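Local atomic coordinates of type II restriction enzyme NlaIV (Neisseria lactamica, PDB entry 6QM2), a protein that recognises the double-stranded DNA sequence GGNNCC and cuts it in the middle as a type II restriction endonuclease, giving blunt ends. Residues P186-A197 against S232-Y243. Numbering follows the deposited sequence.
Sequences PMFECLEDFVSA and SIPRWHEIAHKY
One carboxylate oxygen, Asp193 OD2, is gripped by two donors at once: the phenol of Tyr243, with OH at 2.5 Å from OD2, and the ammonium of Lys242, with NZ at 2.8 Å from it. The tyrosine takes the anti lone pair, while the lysine arrives on the syn side, somewhat out of the carboxylate plane. Tyr243 OH is itself an acceptor, taking a nearly straight bond (170°) from the backbone N of Glu189, so donor and acceptor together fix the phenol where the loop turns into helix 191-204. Lys242 bends at chi3 (-68°) and also reaches Glu189 OE1, met from above the carboxylate plane, which makes a salt-bridge network of two acids sharing one base; the lysine's charge, with the tyrosine bond, probably favours an ionised Asp193.

The Tyr243 ring lies between Phe188, whose CD1 edge stands over the centre of one face in an edge-to-face pair, its plane inclined 56° to that of the tyrosine, and CB of its neighbour Lys242 on the opposite face. Phe188 CE1 also packs on Trp236 CZ3, which lies at the edge of the phenylalanine ring, near its plane, and Ala197 CB sits over a face of the indole's six-membered ring, 4.2 Å from its centroid, as a CH-pi contact. Further along, Ser196 OG donates to Pro234 O at 2.7 Å, coming from above the carbonyl plane. Ile233 CD1 packs on Val195 CG1, and both residues also touch Phe219 of helix 215-227. At the opposite end from Ile233, where Pro186 meets Tyr243, a water donates to both carbonyl oxygens.

The C-terminal segment 232-243, with its short helix 236-239, is thus fastened across the start of helix 191-204, forming part of the C-terminal helical region of this PDDEXK-clan endonuclease.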
loop_
_atom_site.group_PDB
_atom_site.type_symbol
_atom_site.label_atom_id
_atom_site.label_comp_id
_atom_site.label_asym_id
_atom_site.label_seq_id
_atom_site.Cartn_x
_atom_site.Cartn_y
_atom_site.Cartn_z
ATOM N N PRO A 186 26.990 15.980 -11.172
ATOM C CA PRO A 186 27.442 14.721 -10.577
ATOM C C PRO A 186 27.154 14.662 -9.077
ATOM O O PRO A 186 26.733 15.659 -8.479
ATOM C CB PRO A 186 28.950 14.757 -10.819
ATOM C CG PRO A 186 29.285 16.194 -10.682
ATOM C CD PRO A 186 28.116 16.934 -11.276
ATOM N N MET A 187 27.413 13.501 -8.482
ATOM C CA MET A 187 27.246 13.307 -7.044
ATOM C C MET A 187 28.394 14.001 -6.321
ATOM O O MET A 187 29.430 14.282 -6.931
ATOM C CB MET A 187 27.241 11.817 -6.684
ATOM C CG MET A 187 26.218 10.960 -7.420
ATOM S SD MET A 187 24.501 11.475 -7.207
ATOM C CE MET A 187 24.200 12.319 -8.757
ATOM N N PHE A 188 28.214 14.268 -5.028
ATOM C CA PHE A 188 29.246 14.939 -4.231
ATOM C C PHE A 188 30.508 14.073 -4.139
ATOM O O PHE A 188 30.428 12.866 -3.894
ATOM C CB PHE A 188 28.747 15.291 -2.827
ATOM C CG PHE A 188 27.639 16.306 -2.807
ATOM C CD1 PHE A 188 27.907 17.652 -3.033
ATOM C CD2 PHE A 188 26.329 15.923 -2.532
ATOM C CE1 PHE A 188 26.887 18.597 -3.003
ATOM C CE2 PHE A 188 25.306 16.862 -2.495
ATOM C CZ PHE A 188 25.584 18.202 -2.733
ATOM N N GLU A 189 31.662 14.704 -4.345
ATOM C CA GLU A 189 32.952 14.005 -4.392
ATOM C C GLU A 189 33.429 13.535 -3.015
ATOM O O GLU A 189 34.104 12.508 -2.905
ATOM C CB GLU A 189 34.015 14.902 -5.035
ATOM C CG GLU A 189 33.764 15.162 -6.517
ATOM C CD GLU A 189 34.546 16.337 -7.086
ATOM O OE1 GLU A 189 35.370 16.954 -6.370
ATOM O OE2 GLU A 189 34.326 16.646 -8.274
ATOM N N CYS A 190 33.075 14.290 -1.977
ATOM C CA CYS A 190 33.469 13.976 -0.610
ATOM C C CYS A 190 32.443 14.475 0.405
ATOM O O CYS A 190 31.544 15.257 0.074
ATOM C CB CYS A 190 34.813 14.627 -0.314
ATOM S SG CYS A 190 34.748 16.430 -0.412
ATOM N N LEU A 191 32.611 14.024 1.646
ATOM C CA LEU A 191 31.775 14.444 2.770
ATOM C C LEU A 191 31.745 15.963 2.961
ATOM O O LEU A 191 30.684 16.532 3.190
ATOM C CB LEU A 191 32.261 13.775 4.061
ATOM C CG LEU A 191 31.624 14.202 5.384
ATOM C CD1 LEU A 191 30.123 13.994 5.345
ATOM C CD2 LEU A 191 32.239 13.427 6.535
ATOM N N GLU A 192 32.904 16.611 2.862
ATOM C CA GLU A 192 33.009 18.050 3.141
ATOM C C GLU A 192 32.121 18.873 2.206
ATOM O O GLU A 192 31.465 19.822 2.646
ATOM C CB GLU A 192 34.465 18.542 3.052
ATOM C CG GLU A 192 35.379 18.096 4.196
ATOM C CD GLU A 192 36.001 16.714 4.015
ATOM O OE1 GLU A 192 35.753 16.052 2.981
ATOM O OE2 GLU A 192 36.749 16.282 4.924
ATOM N N ASP A 193 32.097 18.489 0.928
ATOM C CA ASP A 193 31.279 19.172 -0.083
ATOM C C ASP A 193 29.783 18.988 0.174
ATOM O O ASP A 193 29.026 19.957 0.106
ATOM C CB ASP A 193 31.634 18.690 -1.500
ATOM C CG ASP A 193 33.036 19.119 -1.948
ATOM O OD1 ASP A 193 33.739 19.834 -1.204
ATOM O OD2 ASP A 193 33.438 18.735 -3.064
ATOM N N PHE A 194 29.369 17.753 0.467
ATOM C CA PHE A 194 27.987 17.458 0.887
ATOM C C PHE A 194 27.560 18.351 2.057
ATOM O O PHE A 194 26.500 18.974 2.014
ATOM C CB PHE A 194 27.841 15.972 1.262
ATOM C CG PHE A 194 26.503 15.606 1.866
ATOM C CD1 PHE A 194 25.412 15.329 1.057
ATOM C CD2 PHE A 194 26.339 15.523 3.245
ATOM C CE1 PHE A 194 24.184 14.986 1.609
ATOM C CE2 PHE A 194 25.113 15.182 3.801
ATOM C CZ PHE A 194 24.033 14.914 2.983
ATOM N N VAL A 195 28.402 18.423 3.083
ATOM C CA VAL A 195 28.107 19.224 4.268
ATOM C C VAL A 195 28.063 20.708 3.906
ATOM O O VAL A 195 27.211 21.440 4.422
ATOM C CB VAL A 195 29.117 18.956 5.414
ATOM C CG1 VAL A 195 28.906 19.921 6.581
ATOM C CG2 VAL A 195 29.001 17.514 5.904
ATOM N N SER A 196 28.969 21.144 3.023
ATOM C CA SER A 196 28.959 22.525 2.518
ATOM C C SER A 196 27.636 22.865 1.839
ATOM O O SER A 196 27.109 23.966 2.024
ATOM C CB SER A 196 30.109 22.778 1.541
ATOM O OG SER A 196 30.064 24.109 1.047
ATOM N N ALA A 197 27.112 21.915 1.062
ATOM C CA ALA A 197 25.795 22.060 0.442
ATOM C C ALA A 197 24.696 22.181 1.497
ATOM O O ALA A 197 23.844 23.070 1.395
ATOM C CB ALA A 197 25.507 20.898 -0.498
ATOM N N SER A 232 37.387 20.722 7.823
ATOM C CA SER A 232 37.247 22.011 7.154
ATOM C C SER A 232 36.165 21.912 6.074
ATOM O O SER A 232 36.342 21.230 5.055
ATOM C CB SER A 232 38.586 22.456 6.559
ATOM O OG SER A 232 38.592 23.859 6.344
ATOM N N ILE A 233 35.038 22.578 6.327
ATOM C CA ILE A 233 33.920 22.637 5.391
ATOM C C ILE A 233 34.147 23.832 4.466
ATOM O O ILE A 233 34.141 24.970 4.932
ATOM C CB ILE A 233 32.563 22.802 6.128
ATOM C CG1 ILE A 233 32.351 21.671 7.150
ATOM C CG2 ILE A 233 31.403 22.874 5.137
ATOM C CD1 ILE A 233 32.455 20.264 6.585
ATOM N N PRO A 234 34.350 23.590 3.157
ATOM C CA PRO A 234 34.536 24.738 2.258
ATOM C C PRO A 234 33.265 25.574 2.102
ATOM O O PRO A 234 32.167 25.073 2.356
ATOM C CB PRO A 234 34.922 24.086 0.928
ATOM C CG PRO A 234 34.352 22.713 0.990
ATOM C CD PRO A 234 34.396 22.305 2.432
ATOM N N ARG A 235 33.423 26.840 1.716
ATOM C CA ARG A 235 32.273 27.687 1.383
ATOM C C ARG A 235 31.636 27.138 0.112
ATOM O O ARG A 235 32.348 26.730 -0.805
ATOM C CB ARG A 235 32.684 29.146 1.175
ATOM C CG ARG A 235 33.045 29.893 2.453
ATOM C CD ARG A 235 33.055 31.410 2.253
ATOM N NE ARG A 235 33.804 31.822 1.052
ATOM C CZ ARG A 235 33.301 32.400 -0.052
ATOM N NH1 ARG A 235 34.125 32.704 -1.056
ATOM N NH2 ARG A 235 32.002 32.695 -0.183
ATOM N N TRP A 236 30.305 27.105 0.070
ATOM C CA TRP A 236 29.583 26.541 -1.079
ATOM C C TRP A 236 29.855 27.324 -2.361
ATOM O O TRP A 236 30.010 26.730 -3.429
ATOM C CB TRP A 236 28.077 26.488 -0.810
ATOM C CG TRP A 236 27.271 25.986 -1.979
ATOM C CD1 TRP A 236 26.342 26.685 -2.696
ATOM C CD2 TRP A 236 27.338 24.684 -2.571
ATOM N NE1 TRP A 236 25.816 25.895 -3.690
ATOM C CE2 TRP A 236 26.410 24.662 -3.637
ATOM C CE3 TRP A 236 28.081 23.531 -2.299
ATOM C CZ2 TRP A 236 26.208 23.531 -4.436
ATOM C CZ3 TRP A 236 27.881 22.400 -3.095
ATOM C CH2 TRP A 236 26.951 22.413 -4.152
ATOM N N HIS A 237 29.926 28.648 -2.243
ATOM C CA HIS A 237 30.221 29.522 -3.381
ATOM C C HIS A 237 31.503 29.123 -4.133
ATOM O O HIS A 237 31.530 29.160 -5.361
ATOM C CB HIS A 237 30.310 30.983 -2.922
ATOM C CG HIS A 237 30.298 31.970 -4.046
ATOM N ND1 HIS A 237 29.131 32.404 -4.642
ATOM C CD2 HIS A 237 31.308 32.611 -4.684
ATOM C CE1 HIS A 237 29.424 33.268 -5.597
ATOM N NE2 HIS A 237 30.737 33.412 -5.643
ATOM N N GLU A 238 32.543 28.733 -3.397
ATOM C CA GLU A 238 33.812 28.299 -4.002
ATOM C C GLU A 238 33.705 26.976 -4.766
ATOM O O GLU A 238 34.318 26.832 -5.823
ATOM C CB GLU A 238 34.923 28.183 -2.940
ATOM C CG GLU A 238 35.340 29.502 -2.295
ATOM C CD GLU A 238 35.866 30.527 -3.292
ATOM O OE1 GLU A 238 35.510 31.718 -3.161
ATOM O OE2 GLU A 238 36.625 30.147 -4.213
ATOM N N ILE A 239 32.935 26.024 -4.238
ATOM C CA ILE A 239 32.860 24.666 -4.813
ATOM C C ILE A 239 31.620 24.385 -5.666
ATOM O O ILE A 239 31.541 23.327 -6.298
ATOM C CB ILE A 239 32.973 23.564 -3.727
ATOM C CG1 ILE A 239 31.853 23.668 -2.677
ATOM C CG2 ILE A 239 34.336 23.627 -3.057
ATOM C CD1 ILE A 239 31.611 22.374 -1.931
ATOM N N ALA A 240 30.666 25.317 -5.687
ATOM C CA ALA A 240 29.398 25.131 -6.411
ATOM C C ALA A 240 29.587 24.745 -7.875
ATOM O O ALA A 240 28.866 23.883 -8.375
ATOM C CB ALA A 240 28.530 26.380 -6.311
ATOM N N HIS A 241 30.566 25.364 -8.542
ATOM C CA HIS A 241 30.843 25.106 -9.966
ATOM C C HIS A 241 31.039 23.621 -10.325
ATOM O O HIS A 241 30.660 23.197 -11.417
ATOM C CB HIS A 241 32.047 25.928 -10.457
ATOM C CG HIS A 241 33.361 25.507 -9.872
ATOM N ND1 HIS A 241 34.085 24.441 -10.364
ATOM C CD2 HIS A 241 34.090 26.017 -8.853
ATOM C CE1 HIS A 241 35.197 24.305 -9.663
ATOM N NE2 HIS A 241 35.225 25.250 -8.741
ATOM N N LYS A 242 31.611 22.843 -9.408
ATOM C CA LYS A 242 31.813 21.403 -9.626
ATOM C C LYS A 242 30.502 20.618 -9.763
ATOM O O LYS A 242 30.486 19.550 -10.382
ATOM C CB LYS A 242 32.628 20.785 -8.481
ATOM C CG LYS A 242 34.045 21.322 -8.321
ATOM C CD LYS A 242 34.884 20.454 -7.388
ATOM C CE LYS A 242 34.407 20.528 -5.945
ATOM N NZ LYS A 242 35.254 19.716 -5.029
ATOM N N TYR A 243 29.424 21.145 -9.172
ATOM C CA TYR A 243 28.141 20.442 -9.051
ATOM C C TYR A 243 26.964 21.048 -9.845
ATOM O O TYR A 243 25.948 20.376 -10.044
ATOM C CB TYR A 243 27.803 20.324 -7.557
ATOM C CG TYR A 243 28.897 19.604 -6.791
ATOM C CD1 TYR A 243 29.175 18.260 -7.048
ATOM C CD2 TYR A 243 29.683 20.269 -5.845
ATOM C CE1 TYR A 243 30.190 17.595 -6.376
ATOM C CE2 TYR A 243 30.700 19.607 -5.161
ATOM C CZ TYR A 243 30.948 18.267 -5.431
ATOM O OH TYR A 243 31.947 17.584 -4.768
HETATM O O HOH W 1 25.504 18.124 -8.486
HETATM O O HOH W 2 38.405 18.941 6.157
HETATM O O HOH W 3 28.612 26.437 2.687
#